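Local coordinates for protein L-ribulose 3-epimerase (Mesorhizobium loti, PDB 3VYL) that catalyses the manganese-dependent epimerisation of ketoses at C3, acting most efficiently on L-ribulose, which it probably interconverts with L-xylulose, at residues A[145-150]-A[204-209]; A[178-183]-A[239-244]; A[225-230]-A[285-290]; A[213-218]-A[274-279]. All coordinates share one frame; numbering follows the deposited sequence.

Contact 1 (A[145-150]-A[204-209]). With MN (manganese (II) ion), chain I.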
# COMPACT_ATOMS: atom_id res chain seq x y z
N ASN A 145 -27.94 -11.05 -9.07
CA ASN A 145 -26.70 -10.31 -8.91
C ASN A 145 -25.72 -10.64 -10.02
O ASN A 145 -25.20 -11.76 -10.10
CB ASN A 145 -26.08 -10.58 -7.54
CG ASN A 145 -27.12 -10.61 -6.44
OD1 ASN A 145 -27.87 -11.57 -6.32
ND2 ASN A 145 -27.18 -9.54 -5.65
N LEU A 146 -25.50 -9.66 -10.88
CA LEU A 146 -24.66 -9.78 -12.06
C LEU A 146 -23.18 -9.77 -11.72
O LEU A 146 -22.67 -8.73 -11.28
CB LEU A 146 -24.98 -8.61 -12.99
CG LEU A 146 -25.99 -8.80 -14.12
CD1 LEU A 146 -27.22 -9.60 -13.73
CD2 LEU A 146 -26.36 -7.44 -14.68
N GLU A 147 -22.47 -10.90 -11.91
CA GLU A 147 -21.03 -10.91 -11.62
C GLU A 147 -20.26 -10.18 -12.69
O GLU A 147 -20.45 -10.38 -13.89
CB GLU A 147 -20.42 -12.30 -11.37
CG GLU A 147 -19.08 -12.20 -10.63
CD GLU A 147 -18.44 -13.53 -10.23
OE1 GLU A 147 -19.04 -14.60 -10.44
OE2 GLU A 147 -17.31 -13.51 -9.70
N ILE A 148 -19.41 -9.28 -12.20
CA ILE A 148 -18.51 -8.48 -13.02
C ILE A 148 -17.18 -9.21 -13.05
O ILE A 148 -16.59 -9.48 -12.00
CB ILE A 148 -18.33 -7.10 -12.38
CG1 ILE A 148 -19.70 -6.47 -12.10
CG2 ILE A 148 -17.47 -6.21 -13.25
CD1 ILE A 148 -20.58 -6.24 -13.32
N VAL A 149 -16.71 -9.54 -14.25
CA VAL A 149 -15.54 -10.40 -14.38
C VAL A 149 -14.48 -9.82 -15.31
O VAL A 149 -14.74 -8.85 -16.04
CB VAL A 149 -15.92 -11.85 -14.82
CG1 VAL A 149 -16.79 -12.51 -13.77
CG2 VAL A 149 -16.61 -11.86 -16.17
N ASN A 150 -13.29 -10.42 -15.28
CA ASN A 150 -12.18 -9.93 -16.07
C ASN A 150 -12.35 -10.24 -17.56
O ASN A 150 -13.11 -11.13 -17.94
CB ASN A 150 -10.85 -10.48 -15.52
CG ASN A 150 -10.64 -11.95 -15.85
OD1 ASN A 150 -10.37 -12.30 -17.00
ND2 ASN A 150 -10.77 -12.80 -14.84
N TYR A 204 -23.87 -8.72 -3.83
CA TYR A 204 -23.06 -9.84 -3.36
C TYR A 204 -21.57 -9.58 -3.63
O TYR A 204 -21.21 -8.88 -4.59
CB TYR A 204 -23.54 -11.12 -4.06
CG TYR A 204 -23.13 -12.44 -3.46
CD1 TYR A 204 -22.61 -13.45 -4.26
CD2 TYR A 204 -23.29 -12.70 -2.09
CE1 TYR A 204 -22.25 -14.68 -3.74
CE2 TYR A 204 -22.91 -13.92 -1.55
CZ TYR A 204 -22.40 -14.91 -2.38
OH TYR A 204 -22.01 -16.14 -1.87
N VAL A 205 -20.70 -10.14 -2.78
CA VAL A 205 -19.26 -9.96 -2.95
C VAL A 205 -18.48 -11.27 -2.85
O VAL A 205 -18.71 -12.07 -1.94
CB VAL A 205 -18.69 -8.93 -1.94
CG1 VAL A 205 -17.16 -9.00 -1.88
CG2 VAL A 205 -19.15 -7.52 -2.28
N HIS A 206 -17.54 -11.48 -3.78
CA HIS A 206 -16.56 -12.56 -3.63
C HIS A 206 -15.25 -12.03 -3.15
O HIS A 206 -14.66 -11.14 -3.76
CB HIS A 206 -16.34 -13.28 -4.95
CG HIS A 206 -17.34 -14.37 -5.25
ND1 HIS A 206 -17.62 -14.76 -6.51
CD2 HIS A 206 -18.14 -15.14 -4.40
CE1 HIS A 206 -18.55 -15.74 -6.47
NE2 HIS A 206 -18.87 -15.97 -5.18
N ILE A 207 -14.78 -12.57 -2.04
CA ILE A 207 -13.43 -12.33 -1.57
C ILE A 207 -12.51 -13.40 -2.14
O ILE A 207 -12.68 -14.59 -1.89
CB ILE A 207 -13.38 -12.31 -0.03
CG1 ILE A 207 -14.26 -11.17 0.52
CG2 ILE A 207 -11.96 -12.18 0.50
CD1 ILE A 207 -13.94 -9.79 -0.02
N GLY A 208 -11.53 -12.97 -2.94
CA GLY A 208 -10.55 -13.88 -3.52
C GLY A 208 -9.26 -13.13 -3.75
O GLY A 208 -9.29 -11.98 -4.15
N GLU A 209 -8.13 -13.77 -3.48
CA GLU A 209 -6.82 -13.14 -3.67
C GLU A 209 -6.46 -13.00 -5.16
O GLU A 209 -7.06 -13.65 -6.02
CB GLU A 209 -5.76 -13.94 -2.91
CG GLU A 209 -4.35 -13.36 -2.96
CD GLU A 209 -4.30 -11.94 -2.43
OE1 GLU A 209 -4.59 -11.00 -3.20
OE2 GLU A 209 -3.94 -11.79 -1.24
MN MN I . -16.44 -14.85 -8.33
O HOH W 1 -16.05 -16.28 -10.18
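The imidazole of His206 meets the carboxylate of Glu147 at its edge, where OE2 lies near the ring plane, 3.4 Å from ND1; elsewhere the ring meets that of His178 edge-to-face. The Glu147 carboxylate and the His206 ring are turned 72° apart, and these side chains cross at about a right angle. This is one half of the manganese site of a TIM barrel, and it shows how a metal can join strands that are not neighbours: strand 175-180 runs between 143-147 and 202-207. No hydrogen bond links Glu147 and His206. Both are ligands, with Glu147 OE2 2.1 Å and His206 ND1 2.2 Å from the manganese ion. Glu147 spans the gap because its chain is fully stretched, CG anti to the backbone N (chi1 -161°) and straight beyond. On the far side of the imidazole, NE2 is hydrogen-bonded to Glu36 OE1, a second-shell contact that probably fixes the rotation of the ring and so the aim of ND1. Tyr204 OH grips the same Glu36 oxygen and also bonds to Ser239 OG. Two residues back along each strand, Asn145 and Tyr204 meet more loosely, through Asn145 ND2 and the Tyr204 backbone N at 3.9 Å. Glu147 binds through one oxygen, its OE1 staying 3.4 Å from the manganese.

Contact 2 (A[178-183]-A[239-244]). With MN (manganese (II) ion), chain I.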
# COMPACT_ATOMS: atom_id res chain seq x y z
N HIS A 178 -22.70 -8.10 -8.51
CA HIS A 178 -21.90 -9.10 -7.85
C HIS A 178 -20.49 -8.74 -8.20
O HIS A 178 -20.06 -8.89 -9.35
CB HIS A 178 -22.30 -10.49 -8.32
CG HIS A 178 -21.46 -11.62 -7.75
ND1 HIS A 178 -21.54 -12.88 -8.22
CD2 HIS A 178 -20.48 -11.63 -6.76
CE1 HIS A 178 -20.68 -13.66 -7.55
NE2 HIS A 178 -20.02 -12.90 -6.67
N LEU A 179 -19.78 -8.21 -7.22
CA LEU A 179 -18.38 -7.83 -7.38
C LEU A 179 -17.42 -8.91 -6.84
O LEU A 179 -17.71 -9.60 -5.85
CB LEU A 179 -18.13 -6.49 -6.67
CG LEU A 179 -18.94 -5.28 -7.15
CD1 LEU A 179 -18.51 -4.05 -6.38
CD2 LEU A 179 -18.80 -5.02 -8.65
N ASP A 180 -16.27 -9.06 -7.50
CA ASP A 180 -15.30 -10.08 -7.11
C ASP A 180 -13.89 -9.48 -7.09
O ASP A 180 -13.36 -9.08 -8.12
CB ASP A 180 -15.42 -11.27 -8.08
CG ASP A 180 -14.46 -12.41 -7.76
OD1 ASP A 180 -13.30 -12.14 -7.38
OD2 ASP A 180 -14.86 -13.59 -7.93
N THR A 181 -13.29 -9.43 -5.90
CA THR A 181 -12.00 -8.78 -5.72
C THR A 181 -10.92 -9.26 -6.70
O THR A 181 -10.17 -8.45 -7.25
CB THR A 181 -11.52 -8.91 -4.28
OG1 THR A 181 -11.33 -10.29 -3.97
CG2 THR A 181 -12.54 -8.32 -3.31
N PHE A 182 -10.87 -10.57 -6.95
CA PHE A 182 -9.98 -11.14 -7.97
C PHE A 182 -10.18 -10.50 -9.36
O PHE A 182 -9.21 -10.16 -10.03
CB PHE A 182 -10.14 -12.67 -8.03
CG PHE A 182 -9.54 -13.28 -9.27
CD1 PHE A 182 -8.18 -13.52 -9.35
CD2 PHE A 182 -10.34 -13.60 -10.37
CE1 PHE A 182 -7.62 -14.06 -10.48
CE2 PHE A 182 -9.79 -14.14 -11.50
CZ PHE A 182 -8.43 -14.38 -11.56
N HIS A 183 -11.43 -10.33 -9.77
CA HIS A 183 -11.71 -9.69 -11.06
C HIS A 183 -11.49 -8.19 -11.04
O HIS A 183 -11.01 -7.61 -12.02
CB HIS A 183 -13.12 -10.02 -11.50
CG HIS A 183 -13.34 -11.49 -11.74
ND1 HIS A 183 -12.77 -12.15 -12.76
CD2 HIS A 183 -14.07 -12.43 -11.03
CE1 HIS A 183 -13.12 -13.45 -12.72
NE2 HIS A 183 -13.92 -13.62 -11.66
N SER A 239 -18.58 -13.88 0.15
CA SER A 239 -18.02 -15.22 0.27
C SER A 239 -16.61 -15.35 -0.21
O SER A 239 -16.20 -14.69 -1.16
CB SER A 239 -18.90 -16.22 -0.46
OG SER A 239 -20.07 -16.40 0.28
N PHE A 240 -15.88 -16.25 0.45
CA PHE A 240 -14.53 -16.61 0.08
C PHE A 240 -14.53 -17.54 -1.13
O PHE A 240 -15.37 -18.43 -1.22
CB PHE A 240 -13.86 -17.28 1.27
CG PHE A 240 -12.51 -17.86 0.96
CD1 PHE A 240 -11.50 -17.07 0.38
CD2 PHE A 240 -12.22 -19.18 1.28
CE1 PHE A 240 -10.25 -17.60 0.12
CE2 PHE A 240 -10.97 -19.71 1.02
CZ PHE A 240 -9.98 -18.91 0.44
N GLU A 241 -13.59 -17.33 -2.04
CA GLU A 241 -13.52 -18.05 -3.32
C GLU A 241 -12.05 -18.41 -3.62
O GLU A 241 -11.18 -17.55 -3.60
CB GLU A 241 -14.12 -17.18 -4.43
CG GLU A 241 -14.60 -17.90 -5.69
CD GLU A 241 -15.07 -16.96 -6.80
OE1 GLU A 241 -15.55 -17.45 -7.84
OE2 GLU A 241 -14.96 -15.73 -6.68
N SER A 242 -11.75 -19.69 -3.72
CA SER A 242 -10.44 -20.18 -4.11
C SER A 242 -10.59 -21.57 -4.70
O SER A 242 -11.29 -22.36 -4.16
CB SER A 242 -9.55 -20.23 -2.88
OG SER A 242 -8.24 -20.54 -3.18
N PHE A 243 -9.93 -21.88 -5.79
CA PHE A 243 -10.14 -23.19 -6.40
C PHE A 243 -8.86 -23.99 -6.59
O PHE A 243 -7.74 -23.43 -6.61
CB PHE A 243 -10.93 -23.05 -7.71
CG PHE A 243 -12.27 -22.35 -7.56
CD1 PHE A 243 -13.22 -22.80 -6.63
CD2 PHE A 243 -12.59 -21.25 -8.35
CE1 PHE A 243 -14.45 -22.16 -6.49
CE2 PHE A 243 -13.82 -20.62 -8.22
CZ PHE A 243 -14.75 -21.07 -7.30
N SER A 244 -9.03 -25.32 -6.70
CA SER A 244 -7.94 -26.27 -6.92
C SER A 244 -8.27 -27.21 -8.07
O SER A 244 -9.36 -27.81 -8.11
CB SER A 244 -7.68 -27.11 -5.67
OG SER A 244 -7.06 -28.36 -5.97
MN MN I . -16.44 -14.85 -8.33
O HOH W 2 -12.75 -14.64 -6.16
O HOH W 1 -16.05 -16.28 -10.18
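Asp180 brings its OD2 against OE2 of Glu241, the two oxygens 2.5 Å apart, both of them ligands of the same manganese ion. The side chains cross at about a right angle with their carboxylate planes 47° apart. Their modes of binding differ. Asp180 uses a single oxygen, OD2, at 2.1 Å from the manganese; Glu241 binds chiefly through OE2 at 2.4 Å, with OE1 at 2.8 Å, at most a long, weak bond. Glu241 reaches the ion on an extended chain, CG anti to the backbone N (chi1 -159°). Two waters join in: the metal-bound water 1 donates to Glu241 OE1, which probably steadies the turn of that carboxylate, while water 2 bridges Asp180 OD1 and Glu241 OE2 and, being outnumbered by acceptors, cannot serve all of them at once. The remaining oxygen of Asp180 has a structural task as well: OD1 caps helix 181-187 by accepting a weak bond from Phe182 N at 2.9 Å. In that first turn Phe182 CD2 lies 3.6 Å above the centre of the His183 ring, and Asp180 CB and water 1 meet the ring at its edge. His183 ND1 is in turn hydrogen-bonded to Asn150 ND2. Glu147 and His206 complete the protein ligands, giving the carboxylate-rich metal site at the C-terminal mouth of the barrel strands, as in xylose isomerase-like TIM barrels.

Contact 3 (A[225-230]-A[285-290])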
# COMPACT_ATOMS: atom_id res chain seq x y z
N ILE A 225 -10.21 -2.58 0.71
CA ILE A 225 -11.49 -3.17 0.30
C ILE A 225 -12.47 -3.23 1.47
O ILE A 225 -13.65 -2.90 1.32
CB ILE A 225 -11.29 -4.56 -0.34
CG1 ILE A 225 -10.56 -4.42 -1.68
CG2 ILE A 225 -12.61 -5.28 -0.54
CD1 ILE A 225 -10.19 -5.73 -2.34
N PHE A 226 -11.99 -3.65 2.63
CA PHE A 226 -12.83 -3.68 3.82
C PHE A 226 -13.23 -2.27 4.25
O PHE A 226 -14.37 -2.04 4.68
CB PHE A 226 -12.15 -4.46 4.95
CG PHE A 226 -11.86 -5.90 4.61
CD1 PHE A 226 -12.77 -6.67 3.88
CD2 PHE A 226 -10.68 -6.51 5.04
CE1 PHE A 226 -12.49 -8.00 3.58
CE2 PHE A 226 -10.40 -7.83 4.75
CZ PHE A 226 -11.31 -8.59 4.02
N ASP A 227 -12.29 -1.32 4.10
CA ASP A 227 -12.54 0.11 4.32
C ASP A 227 -13.61 0.68 3.40
O ASP A 227 -14.45 1.46 3.83
CB ASP A 227 -11.26 0.94 4.13
CG ASP A 227 -10.31 0.84 5.29
OD1 ASP A 227 -9.22 1.42 5.18
OD2 ASP A 227 -10.61 0.19 6.32
N ALA A 228 -13.58 0.30 2.12
CA ALA A 228 -14.58 0.78 1.16
C ALA A 228 -15.99 0.22 1.46
O ALA A 228 -16.94 0.99 1.54
CB ALA A 228 -14.17 0.46 -0.27
N LEU A 229 -16.10 -1.10 1.66
CA LEU A 229 -17.37 -1.73 2.07
C LEU A 229 -17.92 -1.06 3.31
O LEU A 229 -19.12 -0.77 3.38
CB LEU A 229 -17.21 -3.24 2.34
CG LEU A 229 -16.79 -4.10 1.15
CD1 LEU A 229 -16.46 -5.51 1.58
CD2 LEU A 229 -17.85 -4.10 0.06
N THR A 230 -17.04 -0.80 4.28
CA THR A 230 -17.42 -0.17 5.54
C THR A 230 -17.82 1.30 5.32
O THR A 230 -18.76 1.78 5.94
CB THR A 230 -16.30 -0.26 6.57
OG1 THR A 230 -15.95 -1.64 6.79
CG2 THR A 230 -16.69 0.41 7.90
N ARG A 285 -13.87 -1.66 11.04
CA ARG A 285 -15.00 -1.14 11.82
C ARG A 285 -14.43 -0.22 12.89
O ARG A 285 -14.84 0.93 13.00
CB ARG A 285 -15.80 -2.29 12.44
CG ARG A 285 -17.25 -1.97 12.79
CD ARG A 285 -18.14 -1.96 11.54
NE ARG A 285 -18.13 -3.23 10.82
CZ ARG A 285 -19.17 -4.07 10.72
NH1 ARG A 285 -20.34 -3.77 11.28
NH2 ARG A 285 -19.04 -5.20 10.03
N ARG A 286 -13.50 -0.76 13.68
CA ARG A 286 -12.67 -0.01 14.59
C ARG A 286 -12.16 1.32 14.00
O ARG A 286 -12.30 2.37 14.63
CB ARG A 286 -11.46 -0.86 14.97
CG ARG A 286 -11.43 -1.37 16.39
CD ARG A 286 -12.28 -2.60 16.61
NE ARG A 286 -12.75 -2.59 18.00
CZ ARG A 286 -12.32 -3.39 18.95
NH1 ARG A 286 -11.41 -4.32 18.69
NH2 ARG A 286 -12.80 -3.29 20.18
N LYS A 287 -11.59 1.29 12.79
CA LYS A 287 -10.91 2.48 12.27
C LYS A 287 -11.84 3.56 11.74
O LYS A 287 -11.60 4.74 11.97
CB LYS A 287 -9.83 2.11 11.25
CG LYS A 287 -10.12 2.46 9.80
CD LYS A 287 -8.85 2.79 9.02
CE LYS A 287 -7.95 1.58 8.83
NZ LYS A 287 -7.32 1.48 7.47
N ALA A 288 -12.92 3.17 11.06
CA ALA A 288 -13.88 4.14 10.52
C ALA A 288 -14.58 4.92 11.63
O ALA A 288 -15.08 6.03 11.41
CB ALA A 288 -14.90 3.44 9.63
N GLU A 289 -14.62 4.32 12.82
CA GLU A 289 -15.15 4.95 14.01
C GLU A 289 -14.13 5.89 14.62
O GLU A 289 -14.49 6.97 15.11
CB GLU A 289 -15.54 3.89 15.04
CG GLU A 289 -16.85 3.18 14.72
CD GLU A 289 -17.21 2.13 15.76
OE1 GLU A 289 -17.89 1.14 15.40
OE2 GLU A 289 -16.81 2.29 16.94
N LEU A 290 -12.86 5.49 14.61
CA LEU A 290 -11.77 6.34 15.09
C LEU A 290 -11.72 7.66 14.30
O LEU A 290 -11.67 8.75 14.91
CB LEU A 290 -10.43 5.61 15.04
CG LEU A 290 -9.21 6.34 15.62
CD1 LEU A 290 -9.45 6.82 17.05
CD2 LEU A 290 -7.99 5.45 15.56
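Charge carries one part of this helix-helix contact: Lys287 NZ donates to Asp227 OD1 at 3.0 Å in a salt bridge that uses the syn lone pair of the oxygen, while Asp227 OD2 stays further from NZ. The lysine chain is bent at three successive torsions, and it crosses the aspartate at about a right angle, bringing CE within 3.9 Å of OD1. Asp190 of the fourth subunit adds a long, weak ion pair to the same ammonium group. Were Lys287 an alanine, the Asp227 carboxylate would probably lose its charged mate and a gap open between the helices. The segments belong to the outer layer of the TIM barrel, where helix 222-231, which connects strands 202-207 and 238-240, lies against the long C-terminal helix 266-292. Apolar contact is slight and runs tip to tip, from Thr230 CG2 to Ala288 CB at 3.9 Å. The methyl faces across because CG2 stands anti to the backbone N, with OG1 beside that N (chi1 -57°). Hydrogen bonding inside helix 222-231 uses the other branch: Thr230 OG1 donates to Phe226 O at 2.7 Å, tilted 31° from the carbonyl plane. Thr230 N reaches the same oxygen from the opposite face.

Contact 4 (A[213-218]-A[274-279])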
# COMPACT_ATOMS: atom_id res chain seq x y z
N GLY A 213 -5.43 -17.85 -4.51
CA GLY A 213 -5.01 -18.75 -3.44
C GLY A 213 -5.39 -18.25 -2.06
O GLY A 213 -6.45 -17.65 -1.88
N PHE A 214 -4.51 -18.49 -1.08
CA PHE A 214 -4.71 -17.97 0.27
C PHE A 214 -4.85 -16.44 0.24
O PHE A 214 -4.11 -15.73 -0.47
CB PHE A 214 -3.52 -18.30 1.17
CG PHE A 214 -3.59 -19.64 1.86
CD1 PHE A 214 -3.05 -20.78 1.27
CD2 PHE A 214 -4.14 -19.76 3.13
CE1 PHE A 214 -3.07 -22.01 1.92
CE2 PHE A 214 -4.17 -20.99 3.79
CZ PHE A 214 -3.64 -22.11 3.19
N LEU A 215 -5.80 -15.94 1.02
CA LEU A 215 -5.96 -14.52 1.28
C LEU A 215 -4.72 -13.93 1.94
O LEU A 215 -4.15 -14.54 2.83
CB LEU A 215 -7.18 -14.30 2.15
CG LEU A 215 -8.54 -14.02 1.48
CD1 LEU A 215 -8.67 -14.50 0.04
CD2 LEU A 215 -9.65 -14.55 2.37
N GLY A 216 -4.30 -12.75 1.46
CA GLY A 216 -3.14 -12.02 2.01
C GLY A 216 -1.84 -12.52 1.45
O GLY A 216 -0.76 -12.10 1.83
N THR A 217 -1.94 -13.43 0.51
CA THR A 217 -0.79 -14.15 -0.00
C THR A 217 -0.46 -13.64 -1.43
O THR A 217 0.41 -14.16 -2.12
CB THR A 217 -1.09 -15.66 0.14
OG1 THR A 217 -0.27 -16.21 1.16
CG2 THR A 217 -0.89 -16.41 -1.11
N GLY A 218 -1.19 -12.59 -1.83
CA GLY A 218 -1.09 -12.04 -3.17
C GLY A 218 -0.92 -10.54 -3.14
O GLY A 218 -0.36 -10.00 -2.19
N ARG A 274 -11.46 -17.43 6.99
CA ARG A 274 -12.48 -17.01 7.96
C ARG A 274 -11.93 -15.96 8.93
O ARG A 274 -12.59 -14.96 9.20
CB ARG A 274 -13.04 -18.21 8.73
CG ARG A 274 -14.29 -17.89 9.54
CD ARG A 274 -15.37 -17.27 8.66
NE ARG A 274 -16.46 -16.64 9.41
CZ ARG A 274 -16.37 -15.50 10.09
NH1 ARG A 274 -15.21 -14.83 10.16
NH2 ARG A 274 -17.43 -15.02 10.73
N ALA A 275 -10.73 -16.20 9.45
CA ALA A 275 -10.10 -15.28 10.38
C ALA A 275 -9.75 -13.97 9.67
O ALA A 275 -9.92 -12.89 10.24
CB ALA A 275 -8.86 -15.91 11.00
N PHE A 276 -9.27 -14.09 8.43
CA PHE A 276 -8.80 -12.95 7.66
C PHE A 276 -9.96 -12.01 7.35
O PHE A 276 -9.87 -10.80 7.58
CB PHE A 276 -8.13 -13.43 6.37
CG PHE A 276 -7.44 -12.35 5.57
CD1 PHE A 276 -8.16 -11.53 4.70
CD2 PHE A 276 -6.05 -12.19 5.64
CE1 PHE A 276 -7.52 -10.56 3.94
CE2 PHE A 276 -5.41 -11.21 4.89
CZ PHE A 276 -6.14 -10.40 4.04
N ILE A 277 -11.06 -12.56 6.85
CA ILE A 277 -12.23 -11.73 6.58
C ILE A 277 -12.83 -11.21 7.89
O ILE A 277 -13.25 -10.06 7.97
CB ILE A 277 -13.29 -12.45 5.72
CG1 ILE A 277 -12.68 -12.96 4.40
CG2 ILE A 277 -14.45 -11.51 5.42
CD1 ILE A 277 -13.57 -13.91 3.61
N GLY A 278 -12.82 -12.06 8.92
CA GLY A 278 -13.37 -11.70 10.22
C GLY A 278 -12.62 -10.53 10.81
O GLY A 278 -13.20 -9.47 11.06
N LEU A 279 -11.33 -10.72 11.03
CA LEU A 279 -10.46 -9.68 11.55
C LEU A 279 -10.48 -8.43 10.67
O LEU A 279 -10.71 -7.33 11.17
CB LEU A 279 -9.03 -10.20 11.70
CG LEU A 279 -8.07 -9.38 12.56
CD1 LEU A 279 -8.65 -9.10 13.94
CD2 LEU A 279 -6.73 -10.11 12.66
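Glu209 OE2 is gripped by two backbone donors, Gly216 N and Gly218 N, both through weak hydrogen bonds, and the loop so held presents Gly216 and Leu215 to Phe276. Within it Phe214 to Thr217 form a type II beta turn, closed by a weak hydrogen bond from Thr217 N to Phe214 O. Gly216 takes the positive phi of the turn (83°), and its CA comes within 3.8 Å of Phe276 CE2, where a beta carbon would run into the ring. Leu215 supplies a CH-pi contact: its CB lies over one face of the Phe276 ring, 4.0 Å from the centroid and displaced toward the rim. Phe276 reaches the loop with CG anti to the backbone N (chi1 -173°), and its ring meets that of Phe222 at nearly a right angle. Further along the leucine, CD2 touches Ile277 CG1 at 4.0 Å. Replacing Phe276 by alanine would probably open a gap beside Gly216 and leave Leu215 CB without the aromatic face it rests on. Residues of the third subunit pack on the same loop, Arg286 on Phe214 and Leu290 on Thr217. The arrangement is that of a TIM-barrel beta-alpha loop, following strand 202-207 and packed against the C-terminal helix 266-292.

Overall arrangement
Contacts 1 and 2 are two halves of one site: their centres lie about 6 Å apart, their segments alternate along the chain, and both bind the same manganese ion, with His206 ND1 2.8 Å from Glu241 OE2. Contact 4 lies about 12 Å from contact 2, between centres, and is joined to it where Phe240 CE1 meets Leu215 CD1 at 3.5 Å; the Leu215 side chain is about 11 Å from the manganese. Contact 3 lies furthest out, about 20 Å from contact 1, centre to centre. It shares helix 266-292 with contact 4, and Phe226 CE2 packs on Phe276 CE1 at 4.1 Å. Both outer contacts also touch the third subunit.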